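Long-range contacts in hypothetical protein Atu1826 (Agrobacterium tumefaciens, PDB 2I3D), which is of unknown function but is a putative alpha/beta hydrolase that probably cleaves an ester or peptide bond: residues I51-H56 against V126-G132; L74-F80 against C225-D230; R84-R88 against G102-A107; L111-Q115 against R143-E147. All coordinates share one frame; numbering follows the deposited sequence.

Followed from the N terminus, the chain first lays down 51-56, which returns to meet 126-132 as interaction 1, a pairing of parallel strands at the centre of the sheet. Residues 74-80, at the end of the helix that follows, wait much longer for 225-230: interaction 2 therefore crosses interaction 1 and encloses both remaining contacts. Interaction 3, between 84-88 and 102-107, closes a short loop wholly within that of interaction 1. The same helix, 101-117, then supplies 111-115 to interaction 4, which follows interaction 3 in series but crosses interaction 1 because 143-147 lies beyond 126-132. Interactions 2, 3 and 4 bind helices to the sheet or to one another.

Interaction 1 of 4, residues I51-H56 against V126-G132; sequences IILHPH and VAGYSFG
Leu53 and Val126 meet through their methyl groups, CD1 lying 3.7 Å from CG2, on one face of a pair of parallel strands. Val126 directs CG2 there because this branch stands anti to its backbone N, with CG1 at chi1 61° between N and the carbonyl carbon. On the other face Ile52 CD1 rests on Ala127 CB. Between the strands, Ala127 N bonds to Ile51 O, Leu53 N to Ala127 O and Tyr129 N to Leu53 O. Strand 126-129 then turns sharply into helix 131-142 through Gly128, Ser130 and Gly132, the GxSxG pattern of a nucleophile elbow in alpha/beta hydrolases; Ser130, at a phi of 64°, bonds through OG to His212 NE2, consistent with a catalytic triad. Past the strand, Pro55 CG sits obliquely against the Tyr129 ring, 3.3 Å from CD2. The His54 ring is held by ND1, which donates in the ring plane to a lone pair of Pro55 O at 2.7 Å, while NE2 accepts from Phe87 N. His56 turns the edge of its imidazole to the face of Phe131 in a T-shaped pair, the planes at 89°. One water accepts from His56 N at 2.9 Å and bonds to Ser130 OG at 2.7 Å.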
loop_
_atom_site.group_PDB
_atom_site.type_symbol
_atom_site.label_atom_id
_atom_site.label_comp_id
_atom_site.label_asym_id
_atom_site.label_seq_id
_atom_site.Cartn_x
_atom_site.Cartn_y
_atom_site.Cartn_z
ATOM N N ILE B 51 -7.803 -0.858 17.393
ATOM C CA ILE B 51 -6.793 0.122 16.951
ATOM C C ILE B 51 -5.911 -0.566 15.903
ATOM O O ILE B 51 -5.405 -1.683 16.160
ATOM C CB ILE B 51 -5.879 0.558 18.134
ATOM C CG1 ILE B 51 -6.742 1.078 19.314
ATOM C CG2 ILE B 51 -4.871 1.601 17.710
ATOM C CD1 ILE B 51 -7.538 2.400 19.077
ATOM N N ILE B 52 -5.700 0.097 14.773
ATOM C CA ILE B 52 -4.953 -0.498 13.647
ATOM C C ILE B 52 -3.675 0.313 13.407
ATOM O O ILE B 52 -3.773 1.565 13.236
ATOM C CB ILE B 52 -5.803 -0.506 12.329
ATOM C CG1 ILE B 52 -7.277 -0.827 12.617
ATOM C CG2 ILE B 52 -5.148 -1.453 11.290
ATOM C CD1 ILE B 52 -7.544 -2.222 13.176
ATOM N N LEU B 53 -2.513 -0.372 13.372
ATOM C CA LEU B 53 -1.198 0.279 13.356
ATOM C C LEU B 53 -0.426 -0.049 12.085
ATOM O O LEU B 53 -0.382 -1.202 11.668
ATOM C CB LEU B 53 -0.387 -0.126 14.614
ATOM C CG LEU B 53 -1.117 0.226 15.921
ATOM C CD1 LEU B 53 -0.417 -0.371 17.160
ATOM C CD2 LEU B 53 -1.312 1.755 16.022
ATOM N N HIS B 54 0.169 0.972 11.459
ATOM C CA HIS B 54 0.756 0.807 10.115
ATOM C C HIS B 54 2.281 0.525 10.100
ATOM O O HIS B 54 2.955 0.620 11.152
ATOM C CB HIS B 54 0.373 2.031 9.241
ATOM C CG HIS B 54 1.068 3.304 9.630
ATOM N ND1 HIS B 54 2.405 3.536 9.391
ATOM C CD2 HIS B 54 0.576 4.451 10.171
ATOM C CE1 HIS B 54 2.716 4.766 9.784
ATOM N NE2 HIS B 54 1.624 5.346 10.246
ATOM N N PRO B 55 2.843 0.142 8.932
ATOM C CA PRO B 55 4.280 -0.083 8.810
ATOM C C PRO B 55 5.181 1.132 8.945
ATOM O O PRO B 55 4.717 2.294 8.956
ATOM C CB PRO B 55 4.456 -0.662 7.383
ATOM C CG PRO B 55 3.106 -1.286 7.084
ATOM C CD PRO B 55 2.107 -0.310 7.726
ATOM N N HIS B 56 6.480 0.843 8.990
ATOM C CA HIS B 56 7.491 1.908 9.009
ATOM C C HIS B 56 7.443 2.686 7.677
ATOM O O HIS B 56 7.155 2.105 6.621
ATOM C CB HIS B 56 8.855 1.259 9.163
ATOM C CG HIS B 56 9.945 2.204 9.519
ATOM N ND1 HIS B 56 10.550 3.026 8.589
ATOM C CD2 HIS B 56 10.594 2.401 10.691
ATOM C CE1 HIS B 56 11.513 3.713 9.191
ATOM N NE2 HIS B 56 11.551 3.356 10.467
ATOM N N VAL B 126 -5.936 -5.001 19.133
ATOM C CA VAL B 126 -4.961 -4.232 18.356
ATOM C C VAL B 126 -4.575 -5.075 17.154
ATOM O O VAL B 126 -4.398 -6.298 17.267
ATOM C CB VAL B 126 -3.710 -3.839 19.211
ATOM C CG1 VAL B 126 -2.995 -5.074 19.723
ATOM C CG2 VAL B 126 -2.758 -2.895 18.441
ATOM N N ALA B 127 -4.473 -4.442 15.998
ATOM C CA ALA B 127 -4.011 -5.162 14.809
ATOM C C ALA B 127 -2.908 -4.316 14.214
ATOM O O ALA B 127 -3.119 -3.107 14.000
ATOM C CB ALA B 127 -5.149 -5.339 13.819
ATOM N N GLY B 128 -1.739 -4.902 13.971
ATOM C CA GLY B 128 -0.596 -4.142 13.455
ATOM C C GLY B 128 0.088 -4.867 12.304
ATOM O O GLY B 128 0.126 -6.087 12.294
ATOM N N TYR B 129 0.643 -4.117 11.356
ATOM C CA TYR B 129 1.323 -4.713 10.201
ATOM C C TYR B 129 2.775 -4.257 10.184
ATOM O O TYR B 129 3.065 -3.054 10.227
ATOM C CB TYR B 129 0.529 -4.275 8.942
ATOM C CG TYR B 129 1.193 -4.606 7.638
ATOM C CD1 TYR B 129 1.999 -5.741 7.497
ATOM C CD2 TYR B 129 1.003 -3.772 6.527
ATOM C CE1 TYR B 129 2.658 -6.021 6.236
ATOM C CE2 TYR B 129 1.642 -4.031 5.310
ATOM C CZ TYR B 129 2.453 -5.131 5.176
ATOM O OH TYR B 129 3.002 -5.324 3.931
ATOM N N SER B 130 3.696 -5.223 10.170
ATOM C CA SER B 130 5.104 -4.974 10.112
ATOM C C SER B 130 5.572 -4.217 11.378
ATOM O O SER B 130 5.325 -4.695 12.494
ATOM C CB SER B 130 5.470 -4.268 8.796
ATOM O OG SER B 130 6.863 -4.355 8.516
ATOM N N PHE B 131 6.223 -3.050 11.222
ATOM C CA PHE B 131 6.581 -2.239 12.406
ATOM C C PHE B 131 5.340 -2.021 13.319
ATOM O O PHE B 131 5.441 -2.041 14.550
ATOM C CB PHE B 131 7.162 -0.917 11.917
ATOM C CG PHE B 131 7.390 0.130 13.001
ATOM C CD1 PHE B 131 8.614 0.229 13.632
ATOM C CD2 PHE B 131 6.426 1.099 13.244
ATOM C CE1 PHE B 131 8.832 1.249 14.561
ATOM C CE2 PHE B 131 6.632 2.125 14.166
ATOM C CZ PHE B 131 7.821 2.185 14.825
ATOM N N GLY B 132 4.166 -1.808 12.708
ATOM C CA GLY B 132 2.929 -1.667 13.457
ATOM C C GLY B 132 2.619 -2.863 14.367
ATOM O O GLY B 132 2.010 -2.667 15.412
HETATM O O HOH W 1 7.694 -1.796 8.721
#

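Interaction 2 of 4, residues L74-F80 against C225-D230; sequences LFQKRGF and CEDYLD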
loop_
_atom_site.group_PDB
_atom_site.type_symbol
_atom_site.label_atom_id
_atom_site.label_comp_id
_atom_site.label_asym_id
_atom_site.label_seq_id
_atom_site.Cartn_x
_atom_site.Cartn_y
_atom_site.Cartn_z
ATOM N N LEU B 74 -12.360 -4.771 8.325
ATOM C CA LEU B 74 -12.746 -6.009 9.008
ATOM C C LEU B 74 -13.360 -5.751 10.386
ATOM O O LEU B 74 -14.464 -6.261 10.717
ATOM C CB LEU B 74 -11.517 -6.911 9.157
ATOM C CG LEU B 74 -11.778 -8.184 9.973
ATOM C CD1 LEU B 74 -13.004 -8.964 9.415
ATOM C CD2 LEU B 74 -10.480 -9.055 9.895
ATOM N N PHE B 75 -12.646 -5.006 11.213
ATOM C CA PHE B 75 -13.169 -4.735 12.550
ATOM C C PHE B 75 -14.445 -3.897 12.502
ATOM O O PHE B 75 -15.385 -4.157 13.261
ATOM C CB PHE B 75 -12.094 -4.105 13.425
ATOM C CG PHE B 75 -11.053 -5.094 13.880
ATOM C CD1 PHE B 75 -11.270 -5.892 15.030
ATOM C CD2 PHE B 75 -9.864 -5.289 13.133
ATOM C CE1 PHE B 75 -10.285 -6.837 15.455
ATOM C CE2 PHE B 75 -8.860 -6.238 13.546
ATOM C CZ PHE B 75 -9.079 -7.029 14.694
ATOM N N GLN B 76 -14.463 -2.925 11.603
ATOM C CA GLN B 76 -15.630 -2.063 11.371
ATOM C C GLN B 76 -16.858 -2.925 11.128
ATOM O O GLN B 76 -17.906 -2.800 11.776
ATOM C CB GLN B 76 -15.400 -1.181 10.114
ATOM C CG GLN B 76 -16.600 -0.253 9.810
ATOM C CD GLN B 76 -16.359 0.755 8.694
ATOM O OE1 GLN B 76 -15.255 0.917 8.177
ATOM N NE2 GLN B 76 -17.425 1.458 8.327
ATOM N N LYS B 77 -16.723 -3.812 10.147
ATOM C CA LYS B 77 -17.836 -4.667 9.746
ATOM C C LYS B 77 -18.294 -5.603 10.859
ATOM O O LYS B 77 -19.439 -6.044 10.815
ATOM C CB LYS B 77 -17.481 -5.532 8.543
ATOM C CG LYS B 77 -17.270 -4.833 7.224
ATOM C CD LYS B 77 -16.973 -5.936 6.145
ATOM C CE LYS B 77 -15.668 -6.710 6.485
ATOM N NZ LYS B 77 -15.601 -8.167 6.101
ATOM N N ARG B 78 -17.412 -5.938 11.813
ATOM C CA ARG B 78 -17.782 -6.826 12.927
ATOM C C ARG B 78 -18.272 -6.069 14.194
ATOM O O ARG B 78 -18.343 -6.646 15.297
ATOM C CB ARG B 78 -16.647 -7.803 13.254
ATOM C CG ARG B 78 -16.359 -8.803 12.142
ATOM C CD ARG B 78 -17.599 -9.529 11.657
ATOM N NE ARG B 78 -17.229 -10.593 10.725
ATOM C CZ ARG B 78 -17.198 -10.498 9.392
ATOM N NH1 ARG B 78 -17.559 -9.372 8.786
ATOM N NH2 ARG B 78 -16.807 -11.550 8.660
ATOM N N GLY B 79 -18.600 -4.787 14.024
ATOM C CA GLY B 79 -19.211 -3.975 15.094
ATOM C C GLY B 79 -18.268 -3.305 16.074
ATOM O O GLY B 79 -18.708 -2.783 17.107
ATOM N N PHE B 80 -16.970 -3.305 15.777
ATOM C CA PHE B 80 -16.007 -2.635 16.650
ATOM C C PHE B 80 -16.025 -1.115 16.415
ATOM O O PHE B 80 -16.223 -0.640 15.289
ATOM C CB PHE B 80 -14.569 -3.102 16.349
ATOM C CG PHE B 80 -14.209 -4.460 16.926
ATOM C CD1 PHE B 80 -14.786 -5.615 16.413
ATOM C CD2 PHE B 80 -13.265 -4.568 17.954
ATOM C CE1 PHE B 80 -14.444 -6.874 16.936
ATOM C CE2 PHE B 80 -12.923 -5.810 18.493
ATOM C CZ PHE B 80 -13.497 -6.966 17.970
ATOM N N CYS B 225 -7.449 -13.460 8.283
ATOM C CA CYS B 225 -7.785 -12.514 9.381
ATOM C C CYS B 225 -9.301 -12.531 9.728
ATOM O O CYS B 225 -9.671 -12.570 10.890
ATOM C CB CYS B 225 -7.340 -11.099 9.009
ATOM S SG CYS B 225 -5.529 -10.986 8.913
ATOM N N GLU B 226 -10.149 -12.514 8.693
ATOM C CA GLU B 226 -11.599 -12.584 8.885
ATOM C C GLU B 226 -12.033 -13.869 9.628
ATOM O O GLU B 226 -12.739 -13.800 10.630
ATOM C CB GLU B 226 -12.310 -12.449 7.540
ATOM C CG GLU B 226 -13.784 -12.479 7.619
ATOM C CD GLU B 226 -14.421 -12.404 6.214
ATOM O OE1 GLU B 226 -13.802 -12.891 5.209
ATOM O OE2 GLU B 226 -15.545 -11.854 6.130
ATOM N N ASP B 227 -11.534 -15.010 9.160
ATOM C CA ASP B 227 -11.855 -16.311 9.766
ATOM C C ASP B 227 -11.404 -16.329 11.207
ATOM O O ASP B 227 -12.130 -16.804 12.077
ATOM C CB ASP B 227 -11.189 -17.466 9.015
ATOM C CG ASP B 227 -11.716 -17.650 7.599
ATOM O OD1 ASP B 227 -12.749 -17.046 7.235
ATOM O OD2 ASP B 227 -11.089 -18.410 6.847
ATOM N N TYR B 228 -10.229 -15.770 11.477
ATOM C CA TYR B 228 -9.711 -15.797 12.849
ATOM C C TYR B 228 -10.644 -14.957 13.770
ATOM O O TYR B 228 -11.015 -15.358 14.874
ATOM C CB TYR B 228 -8.282 -15.239 12.906
ATOM C CG TYR B 228 -7.749 -15.287 14.314
ATOM C CD1 TYR B 228 -7.427 -16.533 14.907
ATOM C CD2 TYR B 228 -7.640 -14.111 15.073
ATOM C CE1 TYR B 228 -6.950 -16.599 16.209
ATOM C CE2 TYR B 228 -7.198 -14.135 16.386
ATOM C CZ TYR B 228 -6.869 -15.382 16.963
ATOM O OH TYR B 228 -6.447 -15.396 18.268
ATOM N N LEU B 229 -10.996 -13.765 13.327
ATOM C CA LEU B 229 -11.807 -12.888 14.184
ATOM C C LEU B 229 -13.190 -13.513 14.390
ATOM O O LEU B 229 -13.731 -13.499 15.503
ATOM C CB LEU B 229 -11.898 -11.501 13.543
ATOM C CG LEU B 229 -12.734 -10.489 14.329
ATOM C CD1 LEU B 229 -12.099 -10.283 15.687
ATOM C CD2 LEU B 229 -12.785 -9.168 13.522
ATOM N N ASP B 230 -13.745 -14.090 13.328
ATOM C CA ASP B 230 -15.046 -14.750 13.422
ATOM C C ASP B 230 -15.032 -15.904 14.399
ATOM O O ASP B 230 -15.950 -16.033 15.246
ATOM C CB ASP B 230 -15.527 -15.175 12.028
ATOM C CG ASP B 230 -16.086 -13.991 11.245
ATOM O OD1 ASP B 230 -16.374 -12.917 11.869
ATOM O OD2 ASP B 230 -16.230 -14.109 10.017
#
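Arg78 holds Asp230 side-on with two nitrogens: NE donates to OD1 at 2.7 Å and NH2 to OD2 at 3.0 Å, both bonds nearly straight at 174°. The guanidinium and carboxylate lie nearly coplanar, and each oxygen receives its N-H on the syn lone pair. The Arg78 chain bends at chi2 (-51°), laying CG against Leu229 CD2 and turning NE to Asp230. NH2 also donates to Glu226 OE2 at 2.8 Å, a more bent bond meeting the anti lone pair and tilted from the guanidinium plane. OE2 has a second, long ionic partner in Lys77 NZ at 3.7 Å, making a network of four charged side chains at the partly exposed side of the contact. Helix 66-77 ends in a Schellman motif, with Gly79, just after Arg78, at positive phi: Phe80 N bonds to Phe75 O and Gly79 N to Gln76 O, which satisfies both of those N-H groups. In the alpha/beta hydrolase fold helices flank a central sheet; here helices 66-77 and 218-233 pack side by side on one face of it. Leu229 CD2 lies over the Phe75 ring in a CH-pi contact, 4.2 Å from its centroid, and touches Leu74 CG at 3.8 Å.

Interaction 3 of 4, residues R84-R88 against G102-A107; sequences RFNFR and GELSDA
Asp106 OD2 is gripped by two donors of one residue: Arg88 N at 2.9 Å and Arg88 NE at 3.0 Å, which approach from opposite faces of the carboxylate plane. Arg88 NH2 completes a side-on salt bridge by donating to the companion oxygen, Asp106 OD1, at 2.9 Å. The carboxylate is thus held through three N-H groups, though turned 34° from the guanidinium plane. Arg88 can bring backbone N and side chain to the same acid because CG stands between N and the carbonyl carbon (chi1 62°) and the chain bends again at chi3, folding NE back. One face of its guanidinium rests against the helix backbone at Gly102 CA, 3.4 Å above the plane and over its centre. Glu103 crosses Arg88 at about a right angle, OE2 lying 3.5 Å from Arg88 CG and taking a bond from Asp98 N. Its CB lies over the face of the Phe87 ring, 3.8 Å from the centroid, in a CH-pi contact, while Asp106 CB lies at that ring's edge. Phe85 brings CZ to 3.6 Å from Ala107 CA. In the putative hydrolase fold this joins strand 81-85 and the loop that follows it to helix 101-117; Phe85 and Phe87 both reach Leu53 on the neighbouring strand 49-53, and Glu103 touches Phe131 on helix 131-142.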
loop_
_atom_site.group_PDB
_atom_site.type_symbol
_atom_site.label_atom_id
_atom_site.label_comp_id
_atom_site.label_asym_id
_atom_site.label_seq_id
_atom_site.Cartn_x
_atom_site.Cartn_y
_atom_site.Cartn_z
ATOM N N ARG B 84 -7.851 3.831 12.835
ATOM C CA ARG B 84 -6.490 3.758 12.324
ATOM C C ARG B 84 -5.943 5.180 12.330
ATOM O O ARG B 84 -6.694 6.155 12.246
ATOM C CB ARG B 84 -6.404 3.154 10.915
ATOM C CG ARG B 84 -7.258 3.905 9.837
ATOM C CD ARG B 84 -7.250 3.100 8.517
ATOM N NE ARG B 84 -7.563 3.932 7.354
ATOM C CZ ARG B 84 -8.799 4.272 6.975
ATOM N NH1 ARG B 84 -9.870 3.875 7.662
ATOM N NH2 ARG B 84 -8.957 5.021 5.895
ATOM N N PHE B 85 -4.637 5.313 12.445
ATOM C CA PHE B 85 -4.049 6.665 12.440
ATOM C C PHE B 85 -2.603 6.648 11.955
ATOM O O PHE B 85 -1.954 5.609 11.939
ATOM C CB PHE B 85 -4.113 7.264 13.862
ATOM C CG PHE B 85 -3.133 6.645 14.834
ATOM C CD1 PHE B 85 -1.884 7.242 15.049
ATOM C CD2 PHE B 85 -3.444 5.446 15.504
ATOM C CE1 PHE B 85 -0.948 6.657 15.909
ATOM C CE2 PHE B 85 -2.489 4.852 16.368
ATOM C CZ PHE B 85 -1.260 5.469 16.565
ATOM N N ASN B 86 -2.105 7.831 11.575
ATOM C CA ASN B 86 -0.742 7.985 11.121
ATOM C C ASN B 86 0.156 8.250 12.301
ATOM O O ASN B 86 -0.135 9.141 13.114
ATOM C CB ASN B 86 -0.645 9.125 10.115
ATOM C CG ASN B 86 -1.007 8.688 8.715
ATOM O OD1 ASN B 86 -0.900 7.491 8.365
ATOM N ND2 ASN B 86 -1.402 9.654 7.874
ATOM N N PHE B 87 1.241 7.491 12.399
ATOM C CA PHE B 87 2.258 7.777 13.441
ATOM C C PHE B 87 2.829 9.182 13.252
ATOM O O PHE B 87 2.761 9.746 12.142
ATOM C CB PHE B 87 3.409 6.768 13.429
ATOM C CG PHE B 87 3.039 5.421 14.006
ATOM C CD1 PHE B 87 2.523 5.293 15.314
ATOM C CD2 PHE B 87 3.256 4.261 13.241
ATOM C CE1 PHE B 87 2.184 4.006 15.822
ATOM C CE2 PHE B 87 2.956 2.972 13.740
ATOM C CZ PHE B 87 2.399 2.842 15.028
ATOM N N ARG B 88 3.400 9.747 14.322
ATOM C CA ARG B 88 4.152 11.031 14.200
ATOM C C ARG B 88 5.024 11.049 12.952
ATOM O O ARG B 88 5.717 10.044 12.644
ATOM C CB ARG B 88 5.048 11.269 15.431
ATOM C CG ARG B 88 6.137 10.214 15.643
ATOM C CD ARG B 88 6.833 10.391 17.021
ATOM N NE ARG B 88 5.884 10.316 18.125
ATOM C CZ ARG B 88 6.142 10.765 19.357
ATOM N NH1 ARG B 88 7.344 11.282 19.612
ATOM N NH2 ARG B 88 5.221 10.681 20.318
ATOM N N GLY B 102 8.413 6.708 20.612
ATOM C CA GLY B 102 7.408 7.736 20.296
ATOM C C GLY B 102 6.146 7.146 19.676
ATOM O O GLY B 102 5.030 7.575 19.949
ATOM N N GLU B 103 6.321 6.148 18.819
ATOM C CA GLU B 103 5.174 5.588 18.124
ATOM C C GLU B 103 4.318 4.780 19.078
ATOM O O GLU B 103 3.077 4.799 18.974
ATOM C CB GLU B 103 5.646 4.776 16.909
ATOM C CG GLU B 103 6.152 5.735 15.762
ATOM C CD GLU B 103 7.602 6.142 15.943
ATOM O OE1 GLU B 103 8.387 5.307 16.437
ATOM O OE2 GLU B 103 7.964 7.270 15.559
ATOM N N LEU B 104 4.970 4.141 20.072
ATOM C CA LEU B 104 4.207 3.489 21.121
ATOM C C LEU B 104 3.401 4.533 21.922
ATOM O O LEU B 104 2.232 4.309 22.203
ATOM C CB LEU B 104 5.119 2.692 22.071
ATOM C CG LEU B 104 4.391 2.034 23.253
ATOM C CD1 LEU B 104 3.288 1.067 22.839
ATOM C CD2 LEU B 104 5.422 1.287 24.128
ATOM N N SER B 105 4.004 5.686 22.223
ATOM C CA SER B 105 3.279 6.761 22.915
ATOM C C SER B 105 2.111 7.260 22.096
ATOM O O SER B 105 1.021 7.472 22.649
ATOM C CB SER B 105 4.221 7.907 23.281
ATOM O OG SER B 105 5.106 7.374 24.261
ATOM N N ASP B 106 2.321 7.393 20.768
ATOM C CA ASP B 106 1.233 7.760 19.865
ATOM C C ASP B 106 0.062 6.782 19.948
ATOM O O ASP B 106 -1.092 7.187 20.044
ATOM C CB ASP B 106 1.715 7.788 18.404
ATOM C CG ASP B 106 2.728 8.901 18.139
ATOM O OD1 ASP B 106 2.807 9.837 18.991
ATOM O OD2 ASP B 106 3.453 8.822 17.093
ATOM N N ALA B 107 0.369 5.477 19.893
ATOM C CA ALA B 107 -0.681 4.443 19.958
ATOM C C ALA B 107 -1.446 4.468 21.301
ATOM O O ALA B 107 -2.658 4.307 21.343
ATOM C CB ALA B 107 -0.036 3.031 19.710
#

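Interaction 4 of 4, residues L111-Q115 against R143-E147; sequences LDWVQ and RPEIE
Asp112 and Arg143 form the ionic part of this contact, with OD1 taking a bond from NH1 at 2.8 Å, nearly along its C-O axis, and a weak one from NH2 at 3.0 Å. Glu145 extends the network within its own segment: OE2 accepts from Arg143 NE at 2.9 Å on its syn side, a bond in the guanidinium plane but tilted from that of the carboxylate. The Arg143 chain is bent at chi2 (-70°) and chi3 (-84°), which curls the guanidinium back between the two acids. Of the neutral groups, Gln115 NE2 gives a straight bond (169°) to the same Glu145 OE2 at 2.9 Å, on its anti side, so that oxygen is shared by an amide and a guanidinium. Gln115 OE1 weakly accepts from Arg143 NH1. Apolar packing is slighter. Leu111 places CD2 over one face of the guanidinium, and the same methyl lies 4.1 Å from Ile146 CD1. Leu111 also touches Ile49 and Ile51, while Ile146 packs on Leu139 and Leu140 of helix 131-142. Residues 143-146 form a type I beta turn joining helix 131-142 to strand 146-152, a helix-to-strand link of the beta-alpha-beta crossovers that build the alpha/beta hydrolase fold, here tied to helix 101-117.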
loop_
_atom_site.group_PDB
_atom_site.type_symbol
_atom_site.label_atom_id
_atom_site.label_comp_id
_atom_site.label_asym_id
_atom_site.label_seq_id
_atom_site.Cartn_x
_atom_site.Cartn_y
_atom_site.Cartn_z
ATOM N N LEU B 111 -5.402 5.191 21.688
ATOM C CA LEU B 111 -6.307 4.345 22.469
ATOM C C LEU B 111 -7.020 5.132 23.582
ATOM O O LEU B 111 -8.238 4.993 23.756
ATOM C CB LEU B 111 -5.576 3.118 23.032
ATOM C CG LEU B 111 -6.502 2.105 23.731
ATOM C CD1 LEU B 111 -7.814 1.702 22.950
ATOM C CD2 LEU B 111 -5.683 0.860 24.080
ATOM N N ASP B 112 -6.272 6.006 24.253
ATOM C CA ASP B 112 -6.882 6.878 25.305
ATOM C C ASP B 112 -7.989 7.755 24.708
ATOM O O ASP B 112 -9.079 7.931 25.304
ATOM C CB ASP B 112 -5.826 7.797 25.935
ATOM C CG ASP B 112 -4.835 7.060 26.826
ATOM O OD1 ASP B 112 -5.045 5.885 27.226
ATOM O OD2 ASP B 112 -3.829 7.705 27.169
ATOM N N TRP B 113 -7.698 8.339 23.547
ATOM C CA TRP B 113 -8.660 9.203 22.871
ATOM C C TRP B 113 -9.964 8.474 22.544
ATOM O O TRP B 113 -11.067 8.969 22.897
ATOM C CB TRP B 113 -8.037 9.801 21.633
ATOM C CG TRP B 113 -8.929 10.683 20.857
ATOM C CD1 TRP B 113 -9.194 12.011 21.103
ATOM C CD2 TRP B 113 -9.686 10.328 19.700
ATOM N NE1 TRP B 113 -10.052 12.498 20.147
ATOM C CE2 TRP B 113 -10.382 11.488 19.282
ATOM C CE3 TRP B 113 -9.835 9.147 18.965
ATOM C CZ2 TRP B 113 -11.214 11.497 18.162
ATOM C CZ3 TRP B 113 -10.679 9.153 17.846
ATOM C CH2 TRP B 113 -11.355 10.324 17.461
ATOM N N VAL B 114 -9.875 7.290 21.917
ATOM C CA VAL B 114 -11.085 6.522 21.579
ATOM C C VAL B 114 -11.812 6.130 22.861
ATOM O O VAL B 114 -13.038 6.248 22.957
ATOM C CB VAL B 114 -10.810 5.252 20.692
ATOM C CG1 VAL B 114 -12.148 4.607 20.233
ATOM C CG2 VAL B 114 -10.003 5.596 19.515
ATOM N N GLN B 115 -11.056 5.710 23.871
ATOM C CA GLN B 115 -11.669 5.354 25.137
ATOM C C GLN B 115 -12.338 6.532 25.865
ATOM O O GLN B 115 -13.327 6.342 26.571
ATOM C CB GLN B 115 -10.644 4.671 26.034
ATOM C CG GLN B 115 -10.350 3.236 25.618
ATOM C CD GLN B 115 -9.248 2.603 26.455
ATOM O OE1 GLN B 115 -8.550 3.283 27.224
ATOM N NE2 GLN B 115 -9.099 1.289 26.323
ATOM N N ARG B 143 -1.498 -2.719 28.289
ATOM C CA ARG B 143 -2.882 -2.368 28.431
ATOM C C ARG B 143 -3.734 -3.607 28.677
ATOM O O ARG B 143 -4.064 -4.331 27.715
ATOM C CB ARG B 143 -3.378 -1.606 27.190
ATOM C CG ARG B 143 -2.644 -0.283 26.939
ATOM C CD ARG B 143 -3.012 0.762 27.996
ATOM N NE ARG B 143 -4.252 1.430 27.643
ATOM C CZ ARG B 143 -4.357 2.690 27.243
ATOM N NH1 ARG B 143 -5.553 3.166 26.936
ATOM N NH2 ARG B 143 -3.290 3.474 27.158
ATOM N N PRO B 144 -4.120 -3.849 29.961
ATOM C CA PRO B 144 -4.816 -5.099 30.292
ATOM C C PRO B 144 -6.156 -5.272 29.559
ATOM O O PRO B 144 -6.634 -6.390 29.441
ATOM C CB PRO B 144 -5.026 -5.011 31.831
ATOM C CG PRO B 144 -4.841 -3.595 32.167
ATOM C CD PRO B 144 -3.918 -2.989 31.152
ATOM N N GLU B 145 -6.756 -4.188 29.083
ATOM C CA GLU B 145 -8.048 -4.284 28.421
ATOM C C GLU B 145 -7.936 -4.909 27.006
ATOM O O GLU B 145 -8.970 -5.227 26.368
ATOM C CB GLU B 145 -8.790 -2.918 28.392
ATOM C CG GLU B 145 -8.130 -1.853 27.496
ATOM C CD GLU B 145 -7.026 -1.013 28.181
ATOM O OE1 GLU B 145 -6.344 -1.477 29.110
ATOM O OE2 GLU B 145 -6.832 0.144 27.764
ATOM N N ILE B 146 -6.699 -5.074 26.534
ATOM C CA ILE B 146 -6.483 -5.589 25.168
ATOM C C ILE B 146 -6.544 -7.105 25.191
ATOM O O ILE B 146 -5.625 -7.748 25.675
ATOM C CB ILE B 146 -5.197 -5.086 24.557
ATOM C CG1 ILE B 146 -5.291 -3.548 24.358
ATOM C CG2 ILE B 146 -5.016 -5.744 23.182
ATOM C CD1 ILE B 146 -4.070 -2.882 23.737
ATOM N N GLU B 147 -7.635 -7.669 24.685
ATOM C CA GLU B 147 -7.864 -9.114 24.857
ATOM C C GLU B 147 -7.574 -9.959 23.617
ATOM O O GLU B 147 -7.661 -11.196 23.655
ATOM C CB GLU B 147 -9.269 -9.390 25.398
ATOM C CG GLU B 147 -10.400 -9.065 24.468
ATOM C CD GLU B 147 -11.754 -9.397 25.091
ATOM O OE1 GLU B 147 -12.493 -10.198 24.499
ATOM O OE2 GLU B 147 -12.055 -8.867 26.194
#